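Local coordinates for protein ribose-phosphate pyrophosphokinase (PDB 7PN0) that catalyses the transfer of the diphosphate group of ATP to ribose 5-phosphate, probably to supply the phosphoribosyl diphosphate used in nucleotide synthesis, at residues 13-18 and 24-29; 57-60 and 64-67; 87-92 and 288-293; 110-115 and 135-140. All blocks are in the same frame, centred on the assembly; numbering follows the deposited sequence.

Contact 1: 13-18 and 24-29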
loop_
_atom_site.group_PDB
_atom_site.type_symbol
_atom_site.label_atom_id
_atom_site.label_comp_id
_atom_site.label_asym_id
_atom_site.label_seq_id
_atom_site.Cartn_x
_atom_site.Cartn_y
_atom_site.Cartn_z
ATOM N N PRO A 13 11.371 -27.380 -20.439
ATOM C CA PRO A 13 11.048 -27.724 -21.828
ATOM C C PRO A 13 9.938 -26.860 -22.445
ATOM O O PRO A 13 10.082 -26.444 -23.607
ATOM C CB PRO A 13 10.632 -29.201 -21.716
ATOM C CG PRO A 13 11.445 -29.675 -20.535
ATOM C CD PRO A 13 11.257 -28.540 -19.537
ATOM N N LEU A 14 8.872 -26.549 -21.694
ATOM C CA LEU A 14 7.833 -25.624 -22.197
ATOM C C LEU A 14 8.440 -24.238 -22.372
ATOM O O LEU A 14 8.157 -23.614 -23.400
ATOM C CB LEU A 14 6.626 -25.563 -21.249
ATOM C CG LEU A 14 5.520 -24.616 -21.675
ATOM C CD1 LEU A 14 4.868 -25.073 -22.969
ATOM C CD2 LEU A 14 4.464 -24.536 -20.580
ATOM N N ALA A 15 9.200 -23.749 -21.393
ATOM C CA ALA A 15 9.804 -22.391 -21.457
ATOM C C ALA A 15 10.699 -22.311 -22.700
ATOM O O ALA A 15 10.658 -21.310 -23.423
ATOM C CB ALA A 15 10.579 -22.070 -20.228
ATOM N N GLN A 16 11.486 -23.353 -22.912
ATOM C CA GLN A 16 12.424 -23.442 -24.052
ATOM C C GLN A 16 11.629 -23.418 -25.356
ATOM O O GLN A 16 12.026 -22.685 -26.270
ATOM C CB GLN A 16 13.269 -24.709 -23.898
ATOM C CG GLN A 16 14.368 -24.824 -24.939
ATOM C CD GLN A 16 15.443 -23.791 -24.714
ATOM O OE1 GLN A 16 16.115 -23.786 -23.679
ATOM N NE2 GLN A 16 15.613 -22.913 -25.688
ATOM N N ALA A 17 10.510 -24.133 -25.424
ATOM C CA ALA A 17 9.702 -24.215 -26.662
ATOM C C ALA A 17 9.036 -22.850 -26.929
ATOM O O ALA A 17 8.950 -22.414 -28.085
ATOM C CB ALA A 17 8.709 -25.352 -26.555
ATOM N N ILE A 18 8.571 -22.185 -25.874
ATOM C CA ILE A 18 8.014 -20.813 -25.985
ATOM C C ILE A 18 9.087 -19.873 -26.559
ATOM O O ILE A 18 8.765 -19.155 -27.528
ATOM C CB ILE A 18 7.483 -20.334 -24.627
ATOM C CG1 ILE A 18 6.262 -21.154 -24.183
ATOM C CG2 ILE A 18 7.191 -18.853 -24.738
ATOM C CD1 ILE A 18 5.832 -20.955 -22.738
ATOM N N LEU A 24 13.725 -16.566 -29.999
ATOM C CA LEU A 24 14.564 -15.949 -28.937
ATOM C C LEU A 24 15.256 -17.052 -28.169
ATOM O O LEU A 24 14.761 -18.158 -28.102
ATOM C CB LEU A 24 13.676 -15.131 -27.997
ATOM C CG LEU A 24 13.072 -13.876 -28.593
ATOM C CD1 LEU A 24 12.174 -13.168 -27.570
ATOM C CD2 LEU A 24 14.159 -12.942 -29.068
ATOM N N PRO A 25 16.424 -16.800 -27.566
ATOM C CA PRO A 25 17.033 -17.793 -26.701
ATOM C C PRO A 25 16.287 -17.789 -25.359
ATOM O O PRO A 25 15.638 -16.810 -25.031
ATOM C CB PRO A 25 18.478 -17.264 -26.626
ATOM C CG PRO A 25 18.293 -15.768 -26.653
ATOM C CD PRO A 25 17.205 -15.566 -27.677
ATOM N N LEU A 26 16.320 -18.895 -24.636
ATOM C CA LEU A 26 15.873 -18.917 -23.225
ATOM C C LEU A 26 16.920 -18.199 -22.386
ATOM O O LEU A 26 18.130 -18.580 -22.433
ATOM C CB LEU A 26 15.702 -20.365 -22.769
ATOM C CG LEU A 26 14.638 -20.689 -21.713
ATOM C CD1 LEU A 26 15.241 -21.352 -20.512
ATOM C CD2 LEU A 26 13.711 -19.563 -21.339
ATOM N N GLY A 27 16.522 -17.127 -21.711
ATOM C CA GLY A 27 17.426 -16.362 -20.848
ATOM C C GLY A 27 18.159 -17.252 -19.862
ATOM O O GLY A 27 17.607 -18.272 -19.451
ATOM N N LYS A 28 19.387 -16.888 -19.488
ATOM C CA LYS A 28 20.231 -17.697 -18.583
ATOM C C LYS A 28 19.942 -17.289 -17.135
ATOM O O LYS A 28 20.176 -16.109 -16.757
ATOM C CB LYS A 28 21.720 -17.555 -18.937
ATOM C CG LYS A 28 22.126 -18.267 -20.223
ATOM C CD LYS A 28 23.548 -17.927 -20.715
ATOM C CE LYS A 28 23.595 -17.073 -21.980
ATOM N NZ LYS A 28 23.375 -15.620 -21.712
ATOM N N SER A 29 19.447 -18.218 -16.335
ATOM C CA SER A 29 19.308 -17.986 -14.873
ATOM C C SER A 29 19.659 -19.260 -14.135
ATOM O O SER A 29 19.357 -20.344 -14.678
ATOM C CB SER A 29 17.919 -17.537 -14.509
ATOM O OG SER A 29 16.958 -18.455 -14.993
HETATM O O HOH W 1 18.185 -20.992 -25.554
#
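Leu26 reaches out of the extended loop 24-29 and meets two consecutive helix residues, Ala15 and Gln16. Its CD2 lies 4.2 Å from Ala15 CB, an apolar contact of modest closeness, while the carbonyl of Ala15 borders the same methyl. The closer approach is to the glutamine: Gln16 OE1 stands 3.6 Å from Leu26 CB, and Gln16 NE2 is 3.9 Å from that carbon, so the amide lies mainly against the root of the leucine side chain, with OE1 also near CG and CD1. Gln16 gets there by a bend. Its CG is anti to the backbone N (chi1 -174°), and the turn at chi2 (70°) brings the amide across towards the loop.

A water completes the join. Gln16 NE2 donates to it at 3.2 Å and Leu26 N donates to it at 3.0 Å, which satisfies the leucine amide although no direct hydrogen bond crosses between the segments. NE2 also makes a weak hydrogen bond to Glu20 OE1, one turn further along the helix, which may help to orient the amide.

Further out, Leu26 packs on Ile5 of strand 3-7, which Ala15 also borders through Ser7, while the backbone of Gly27 hydrogen-bonds to that of Ile5. Helix and returning loop are thus both held against strand 3-7, the outermost of its sheet within the chain. This is the first half of a beta-alpha-beta crossover, strand 3-7 to helix 12-21 to strand 51-55, in a PRTase-like domain, here with strands 29-33 and 39-43 inserted before the chain rejoins the sheet.

Contact 2: 57-60 and 64-67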
loop_
_atom_site.group_PDB
_atom_site.type_symbol
_atom_site.label_atom_id
_atom_site.label_comp_id
_atom_site.label_asym_id
_atom_site.label_seq_id
_atom_site.Cartn_x
_atom_site.Cartn_y
_atom_site.Cartn_z
ATOM N N SER A 57 5.253 -23.563 -13.675
ATOM C CA SER A 57 3.992 -24.278 -13.362
ATOM C C SER A 57 4.070 -24.805 -11.934
ATOM O O SER A 57 5.185 -25.091 -11.436
ATOM C CB SER A 57 3.682 -25.364 -14.364
ATOM O OG SER A 57 3.212 -24.782 -15.553
ATOM N N PHE A 58 2.907 -24.943 -11.290
ATOM C CA PHE A 58 2.775 -25.401 -9.893
ATOM C C PHE A 58 2.690 -26.924 -9.883
ATOM O O PHE A 58 1.625 -27.475 -9.619
ATOM C CB PHE A 58 1.547 -24.759 -9.254
ATOM C CG PHE A 58 1.765 -23.348 -8.800
ATOM C CD1 PHE A 58 2.047 -22.337 -9.704
ATOM C CD2 PHE A 58 1.744 -23.033 -7.452
ATOM C CE1 PHE A 58 2.327 -21.047 -9.280
ATOM C CE2 PHE A 58 1.982 -21.725 -7.041
ATOM C CZ PHE A 58 2.212 -20.732 -7.966
ATOM N N VAL A 59 3.816 -27.572 -10.172
ATOM C CA VAL A 59 3.973 -29.054 -10.184
ATOM C C VAL A 59 4.989 -29.450 -9.116
ATOM O O VAL A 59 5.774 -28.617 -8.627
ATOM C CB VAL A 59 4.401 -29.552 -11.576
ATOM C CG1 VAL A 59 3.346 -29.251 -12.640
ATOM C CG2 VAL A 59 5.723 -28.950 -11.992
ATOM N N PRO A 60 4.982 -30.729 -8.675
ATOM C CA PRO A 60 5.857 -31.130 -7.572
ATOM C C PRO A 60 7.314 -30.973 -7.973
ATOM O O PRO A 60 7.637 -31.302 -9.092
ATOM C CB PRO A 60 5.455 -32.580 -7.259
ATOM C CG PRO A 60 4.038 -32.683 -7.801
ATOM C CD PRO A 60 3.987 -31.766 -9.001
ATOM N N ASP A 64 8.695 -25.408 -3.560
ATOM C CA ASP A 64 9.994 -24.966 -4.096
ATOM C C ASP A 64 9.736 -24.200 -5.388
ATOM O O ASP A 64 10.403 -23.196 -5.623
ATOM C CB ASP A 64 10.969 -26.116 -4.344
ATOM C CG ASP A 64 11.640 -26.744 -3.140
ATOM O OD1 ASP A 64 11.724 -26.093 -2.076
ATOM O OD2 ASP A 64 12.109 -27.912 -3.299
ATOM N N HIS A 65 8.778 -24.631 -6.216
ATOM C CA HIS A 65 8.525 -23.937 -7.496
ATOM C C HIS A 65 7.852 -22.578 -7.230
ATOM O O HIS A 65 8.170 -21.614 -7.931
ATOM C CB HIS A 65 7.703 -24.828 -8.404
ATOM C CG HIS A 65 8.471 -25.988 -8.926
ATOM N ND1 HIS A 65 9.830 -25.938 -9.174
ATOM C CD2 HIS A 65 8.055 -27.202 -9.336
ATOM C CE1 HIS A 65 10.223 -27.092 -9.709
ATOM N NE2 HIS A 65 9.182 -27.903 -9.743
ATOM N N LEU A 66 6.926 -22.512 -6.270
ATOM C CA LEU A 66 6.292 -21.230 -5.851
ATOM C C LEU A 66 7.388 -20.273 -5.368
ATOM O O LEU A 66 7.426 -19.138 -5.832
ATOM C CB LEU A 66 5.278 -21.475 -4.719
ATOM C CG LEU A 66 4.728 -20.217 -4.054
ATOM C CD1 LEU A 66 4.167 -19.253 -5.084
ATOM C CD2 LEU A 66 3.682 -20.579 -2.976
ATOM N N MET A 67 8.250 -20.718 -4.455
ATOM C CA MET A 67 9.294 -19.826 -3.888
ATOM C C MET A 67 10.272 -19.417 -4.997
ATOM O O MET A 67 10.654 -18.248 -5.060
ATOM C CB MET A 67 10.060 -20.529 -2.757
ATOM C CG MET A 67 11.101 -19.650 -2.126
ATOM S SD MET A 67 10.284 -18.149 -1.510
ATOM C CE MET A 67 11.561 -17.471 -0.473
#
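The Phe58 ring meets Leu66 obliquely: Phe58 CZ comes within 3.8 Å of Leu66 CD1, and Phe58 CE2 lies 4.0 Å from Leu66 CB, so the far end of the ring rests against both root and tip of the leucine. Phe58 is the centre of an inverse gamma turn (phi -88°, psi 72°) in the loop between strand 51-55 and helix 62-78. The second flat group, the imidazole of His65, is of doubtful orientation, and the part of this residue that can be relied on is its CB, which points toward the loop.

The turn is closed by a weak hydrogen bond from Val59 N to Ser57 O, 3.1 Å long, and it redirects the chain between strand and helix. With CG anti to its carbonyl carbon (chi1 -80°), the phenyl group runs towards helix 62-78; the ring also meets Phe91 edge-to-face and touches Ile111 of helix 107-118. The side chain of Phe58 is about 8 Å from a bound ADP, so it is near the nucleotide but does not touch it.

Ser57 turns its CB away from the helix, and its OG bonds to Thr272 O and Tyr90 N, tying the turn to two other loops. On the subunit side, Leu66 packs on Met67 of the second subunit and Pro60 on its Asn36. Within the loop-helix junction itself, the oxygen that closes the gamma turn also borders the histidine: Ser57 O sits 4.0 Å from His65 CB.

Contact 3: 87-92 and 288-293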
loop_
_atom_site.group_PDB
_atom_site.type_symbol
_atom_site.label_atom_id
_atom_site.label_comp_id
_atom_site.label_asym_id
_atom_site.label_seq_id
_atom_site.Cartn_x
_atom_site.Cartn_y
_atom_site.Cartn_z
ATOM N N VAL A 87 4.476 -15.986 -15.906
ATOM C CA VAL A 87 3.842 -16.962 -16.826
ATOM C C VAL A 87 3.665 -18.260 -16.047
ATOM O O VAL A 87 4.644 -18.936 -15.744
ATOM C CB VAL A 87 4.636 -17.144 -18.121
ATOM C CG1 VAL A 87 3.905 -18.102 -19.026
ATOM C CG2 VAL A 87 4.867 -15.799 -18.805
ATOM N N ILE A 88 2.431 -18.562 -15.713
ATOM C CA ILE A 88 2.069 -19.686 -14.813
ATOM C C ILE A 88 1.136 -20.549 -15.626
ATOM O O ILE A 88 -0.081 -20.393 -15.557
ATOM C CB ILE A 88 1.387 -19.202 -13.513
ATOM C CG1 ILE A 88 2.252 -18.163 -12.801
ATOM C CG2 ILE A 88 1.064 -20.399 -12.643
ATOM C CD1 ILE A 88 1.573 -17.555 -11.580
ATOM N N PRO A 89 1.673 -21.493 -16.416
ATOM C CA PRO A 89 0.821 -22.285 -17.304
ATOM C C PRO A 89 -0.184 -23.131 -16.523
ATOM O O PRO A 89 -1.332 -23.175 -16.941
ATOM C CB PRO A 89 1.807 -23.134 -18.118
ATOM C CG PRO A 89 3.079 -22.384 -18.025
ATOM C CD PRO A 89 3.107 -21.746 -16.640
ATOM N N TYR A 90 0.210 -23.692 -15.382
ATOM C CA TYR A 90 -0.712 -24.426 -14.490
ATOM C C TYR A 90 -0.646 -23.834 -13.080
ATOM O O TYR A 90 0.353 -23.988 -12.429
ATOM C CB TYR A 90 -0.409 -25.911 -14.427
ATOM C CG TYR A 90 -1.243 -26.691 -13.431
ATOM C CD1 TYR A 90 -2.622 -26.552 -13.376
ATOM C CD2 TYR A 90 -0.647 -27.522 -12.493
ATOM C CE1 TYR A 90 -3.384 -27.229 -12.425
ATOM C CE2 TYR A 90 -1.388 -28.220 -11.546
ATOM C CZ TYR A 90 -2.762 -28.060 -11.506
ATOM O OH TYR A 90 -3.503 -28.772 -10.610
ATOM N N PHE A 91 -1.748 -23.245 -12.651
ATOM C CA PHE A 91 -1.885 -22.607 -11.327
ATOM C C PHE A 91 -2.714 -23.564 -10.468
ATOM O O PHE A 91 -3.939 -23.425 -10.425
ATOM C CB PHE A 91 -2.509 -21.222 -11.440
ATOM C CG PHE A 91 -2.602 -20.498 -10.130
ATOM C CD1 PHE A 91 -1.641 -20.668 -9.131
ATOM C CD2 PHE A 91 -3.665 -19.661 -9.859
ATOM C CE1 PHE A 91 -1.707 -19.973 -7.940
ATOM C CE2 PHE A 91 -3.735 -18.978 -8.649
ATOM C CZ PHE A 91 -2.749 -19.117 -7.703
ATOM N N SER A 92 -2.029 -24.539 -9.870
ATOM C CA SER A 92 -2.686 -25.645 -9.111
ATOM C C SER A 92 -3.569 -25.054 -8.013
ATOM O O SER A 92 -4.672 -25.602 -7.746
ATOM C CB SER A 92 -1.661 -26.578 -8.548
ATOM O OG SER A 92 -0.884 -25.979 -7.509
ATOM N N PRO A 288 3.204 -22.903 -28.637
ATOM C CA PRO A 288 2.956 -21.890 -29.657
ATOM C C PRO A 288 1.910 -20.845 -29.254
ATOM O O PRO A 288 2.055 -19.698 -29.569
ATOM C CB PRO A 288 2.459 -22.669 -30.890
ATOM C CG PRO A 288 2.992 -24.086 -30.637
ATOM C CD PRO A 288 2.934 -24.273 -29.118
ATOM N N LEU A 289 0.890 -21.260 -28.522
ATOM C CA LEU A 289 -0.148 -20.314 -28.057
ATOM C C LEU A 289 0.435 -19.417 -26.970
ATOM O O LEU A 289 0.205 -18.202 -27.012
ATOM C CB LEU A 289 -1.370 -21.063 -27.549
ATOM C CG LEU A 289 -2.523 -20.157 -27.101
ATOM C CD1 LEU A 289 -2.951 -19.192 -28.208
ATOM C CD2 LEU A 289 -3.681 -20.979 -26.611
ATOM N N PHE A 290 1.193 -19.952 -26.020
ATOM C CA PHE A 290 1.804 -19.053 -25.001
ATOM C C PHE A 290 2.772 -18.075 -25.677
ATOM O O PHE A 290 2.815 -16.884 -25.326
ATOM C CB PHE A 290 2.508 -19.870 -23.919
ATOM C CG PHE A 290 1.595 -20.279 -22.799
ATOM C CD1 PHE A 290 0.826 -21.431 -22.868
ATOM C CD2 PHE A 290 1.554 -19.522 -21.640
ATOM C CE1 PHE A 290 0.005 -21.805 -21.814
ATOM C CE2 PHE A 290 0.764 -19.921 -20.583
ATOM C CZ PHE A 290 -0.030 -21.040 -20.680
ATOM N N ALA A 291 3.558 -18.562 -26.642
ATOM C CA ALA A 291 4.501 -17.688 -27.376
ATOM C C ALA A 291 3.741 -16.556 -28.089
ATOM O O ALA A 291 4.159 -15.398 -27.977
ATOM C CB ALA A 291 5.334 -18.506 -28.303
ATOM N N GLU A 292 2.635 -16.846 -28.749
ATOM C CA GLU A 292 1.822 -15.834 -29.445
ATOM C C GLU A 292 1.279 -14.842 -28.410
ATOM O O GLU A 292 1.284 -13.651 -28.704
ATOM C CB GLU A 292 0.691 -16.467 -30.252
ATOM C CG GLU A 292 0.013 -15.495 -31.205
ATOM C CD GLU A 292 0.975 -14.759 -32.126
ATOM O OE1 GLU A 292 1.942 -15.397 -32.582
ATOM O OE2 GLU A 292 0.782 -13.531 -32.348
ATOM N N ALA A 293 0.744 -15.327 -27.280
ATOM C CA ALA A 293 0.218 -14.429 -26.220
ATOM C C ALA A 293 1.346 -13.503 -25.728
ATOM O O ALA A 293 1.149 -12.268 -25.634
ATOM C CB ALA A 293 -0.380 -15.281 -25.120
#
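No polar bond joins Val87 and Pro89 to Phe290; the shortest within the two segments, Ala293 N to Leu289 O at 2.9 Å, is a backbone bond of the helix that carries the Phe290 ring. The contact itself is apolar and rests on that one ring. Its CG is anti to the carbonyl carbon (chi1 -87°), which carries the phenyl group off the helix towards the chain at 87-92. Val87 CG1 approaches obliquely, 3.8 Å from Phe290 CD2. At the far end, Phe290 CZ approaches Pro89 CA to 3.7 Å and Pro89 CB to 3.8 Å, so the proline is met at its root rather than over its outer carbons.

Ile18 of helix 12-21 and Leu124 and Met126 of strand 122-126 also touch the ring, which is therefore buried among several elements. An alanine here would remove the phenyl group and probably leave a gap beneath the helix, with Val87 CG1 and the root of Pro89 losing their partner.

Val87 is fixed in turn by backbone hydrogen bonds to Ile54 and Gln56. Helix 287-299 follows strand 281-284, an outermost strand of the second sheet within the chain, yet packs on the central strand of the first: a helix from the end of the chain covering one face of the N-terminal PRTase-like sheet.

Contact 4: 110-115 and 135-140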
loop_
_atom_site.group_PDB
_atom_site.type_symbol
_atom_site.label_atom_id
_atom_site.label_comp_id
_atom_site.label_asym_id
_atom_site.label_seq_id
_atom_site.Cartn_x
_atom_site.Cartn_y
_atom_site.Cartn_z
ATOM N N LEU A 110 -4.166 -15.800 -1.494
ATOM C CA LEU A 110 -2.908 -15.533 -0.773
ATOM C C LEU A 110 -1.776 -15.518 -1.793
ATOM O O LEU A 110 -0.909 -14.601 -1.743
ATOM C CB LEU A 110 -2.651 -16.619 0.276
ATOM C CG LEU A 110 -1.262 -16.579 0.867
ATOM C CD1 LEU A 110 -1.044 -15.316 1.649
ATOM C CD2 LEU A 110 -1.021 -17.820 1.731
ATOM N N ILE A 111 -1.748 -16.489 -2.691
ATOM C CA ILE A 111 -0.617 -16.571 -3.654
ATOM C C ILE A 111 -0.680 -15.359 -4.605
ATOM O O ILE A 111 0.372 -14.833 -4.989
ATOM C CB ILE A 111 -0.585 -17.934 -4.363
ATOM C CG1 ILE A 111 -0.166 -19.051 -3.399
ATOM C CG2 ILE A 111 0.356 -17.849 -5.514
ATOM C CD1 ILE A 111 -0.409 -20.431 -3.944
ATOM N N ALA A 112 -1.867 -14.940 -5.028
ATOM C CA ALA A 112 -1.960 -13.718 -5.852
ATOM C C ALA A 112 -1.265 -12.565 -5.133
ATOM O O ALA A 112 -0.499 -11.798 -5.783
ATOM C CB ALA A 112 -3.384 -13.427 -6.206
ATOM N N ASP A 113 -1.593 -12.354 -3.863
ATOM C CA ASP A 113 -1.009 -11.266 -3.027
ATOM C C ASP A 113 0.505 -11.463 -2.922
ATOM O O ASP A 113 1.231 -10.462 -3.065
ATOM C CB ASP A 113 -1.753 -11.161 -1.709
ATOM C CG ASP A 113 -3.151 -10.563 -1.858
ATOM O OD1 ASP A 113 -3.344 -9.710 -2.745
ATOM O OD2 ASP A 113 -4.019 -10.957 -1.117
ATOM N N LEU A 114 0.978 -12.693 -2.702
ATOM C CA LEU A 114 2.434 -12.927 -2.595
ATOM C C LEU A 114 3.110 -12.573 -3.940
ATOM O O LEU A 114 4.181 -12.008 -3.901
ATOM C CB LEU A 114 2.698 -14.386 -2.247
ATOM C CG LEU A 114 2.136 -14.893 -0.912
ATOM C CD1 LEU A 114 2.515 -16.315 -0.668
ATOM C CD2 LEU A 114 2.585 -14.035 0.236
ATOM N N LEU A 115 2.539 -12.980 -5.074
ATOM C CA LEU A 115 3.134 -12.664 -6.411
ATOM C C LEU A 115 3.190 -11.144 -6.564
ATOM O O LEU A 115 4.217 -10.621 -7.002
ATOM C CB LEU A 115 2.303 -13.300 -7.521
ATOM C CG LEU A 115 2.512 -14.796 -7.681
ATOM C CD1 LEU A 115 1.375 -15.429 -8.435
ATOM C CD2 LEU A 115 3.875 -15.052 -8.355
ATOM N N GLY A 135 -10.309 -12.693 -10.371
ATOM C CA GLY A 135 -10.618 -11.568 -9.464
ATOM C C GLY A 135 -9.848 -11.608 -8.159
ATOM O O GLY A 135 -9.959 -10.659 -7.421
ATOM N N PHE A 136 -9.002 -12.610 -7.956
ATOM C CA PHE A 136 -8.089 -12.669 -6.793
ATOM C C PHE A 136 -6.841 -11.821 -7.090
ATOM O O PHE A 136 -6.114 -11.503 -6.152
ATOM C CB PHE A 136 -7.677 -14.104 -6.480
ATOM C CG PHE A 136 -8.784 -15.019 -5.999
ATOM C CD1 PHE A 136 -10.046 -14.556 -5.669
ATOM C CD2 PHE A 136 -8.521 -16.350 -5.766
ATOM C CE1 PHE A 136 -11.021 -15.426 -5.204
ATOM C CE2 PHE A 136 -9.495 -17.213 -5.289
ATOM C CZ PHE A 136 -10.748 -16.754 -5.027
ATOM N N PHE A 137 -6.602 -11.448 -8.345
ATOM C CA PHE A 137 -5.450 -10.628 -8.773
ATOM C C PHE A 137 -5.881 -9.178 -8.922
ATOM O O PHE A 137 -6.927 -8.891 -9.483
ATOM C CB PHE A 137 -4.819 -11.147 -10.068
ATOM C CG PHE A 137 -4.146 -12.478 -9.930
ATOM C CD1 PHE A 137 -4.860 -13.648 -10.106
ATOM C CD2 PHE A 137 -2.810 -12.561 -9.588
ATOM C CE1 PHE A 137 -4.251 -14.881 -9.938
ATOM C CE2 PHE A 137 -2.210 -13.796 -9.420
ATOM C CZ PHE A 137 -2.926 -14.948 -9.591
ATOM N N LYS A 138 -5.054 -8.261 -8.426
ATOM C CA LYS A 138 -5.207 -6.828 -8.695
ATOM C C LYS A 138 -4.482 -6.497 -9.999
ATOM O O LYS A 138 -4.959 -5.654 -10.757
ATOM C CB LYS A 138 -4.699 -5.992 -7.518
ATOM C CG LYS A 138 -4.881 -4.491 -7.758
ATOM C CD LYS A 138 -6.335 -4.032 -7.896
ATOM C CE LYS A 138 -6.533 -2.534 -7.667
ATOM N NZ LYS A 138 -7.867 -2.071 -8.132
ATOM N N ILE A 139 -3.347 -7.129 -10.243
ATOM C CA ILE A 139 -2.552 -6.965 -11.486
ATOM C C ILE A 139 -3.293 -7.628 -12.635
ATOM O O ILE A 139 -4.059 -8.555 -12.407
ATOM C CB ILE A 139 -1.156 -7.569 -11.337
ATOM C CG1 ILE A 139 -1.195 -9.040 -10.870
ATOM C CG2 ILE A 139 -0.319 -6.688 -10.433
ATOM C CD1 ILE A 139 0.179 -9.738 -10.960
ATOM N N PRO A 140 -3.106 -7.131 -13.873
ATOM C CA PRO A 140 -3.748 -7.734 -15.036
ATOM C C PRO A 140 -3.407 -9.218 -15.154
ATOM O O PRO A 140 -2.230 -9.629 -14.913
ATOM C CB PRO A 140 -3.229 -6.946 -16.230
ATOM C CG PRO A 140 -2.648 -5.679 -15.667
ATOM C CD PRO A 140 -2.331 -5.947 -14.218
HETATM O O HOH W 2 -4.921 -9.394 -4.987
#
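Ala112 and Phe137 make a CH-pi contact, with Ala112 CB over one face of the phenyl ring, 3.6 Å from its centroid and 17° off the ring normal. The methyl is offset toward the CD2-CE2 side of the rim. Helix 107-118, which carries Ala112, is the crossover between parallel neighbours 83-88 and 122-126 of the N-terminal sheet, and the loop with Phe137 then leads on to strand 141-144, an outermost strand of that sheet within the chain.

The remaining apolar contacts are looser. Leu115 CD1 approaches the edge of the same ring, 4.1 Å from Phe137 CE2, and Ala112 CB lies 4.4 Å from Phe136 CB. Phe137 CG is anti to the carbonyl carbon (chi1 -67°), which brings the ring alongside the helix, while Val123 of strand 122-126 also touches it. A serine in place of Phe137 would probably leave Ala112 CB without its aromatic cover and open a gap beside Leu115.

The polar contacts involve Asp113 and the loop carbonyls. Asp113 OD2 forms a salt bridge with Arg109, and Gly135 O accepts a hydrogen bond from Arg109 of the third subunit, which also bonds weakly to Phe136 O. A water lies between loop and helix, though other acceptors compete for its protons: it is 2.8 Å from Asp113 OD1 and 2.7 Å from Phe136 O, the carbonyl oxygen that Ala112 CB approaches to 3.3 Å.

In the fold
Contacts 2, 3 and 4 are buried, whereas contact 1 is only partly so and is joined by a bridging water. Contact 3, its centre about 8 Å from the centre of the chain, is wholly apolar across its segments. Contact 4 combines ring packing with a water and, like contact 2, borders neighbouring chains. Segment 87-92 links the others: Pro89 touches Leu14 of contact 1, Tyr90 hydrogen-bonds to the turn of contact 2, and Phe91 packs on Ile111 and Phe137 of contact 4. Its last residue, Ser92, touches ADP. Contacts 1 and 3 share one sheet face; contacts 1 and 4 lie apart, their centres about 25 Å from each other.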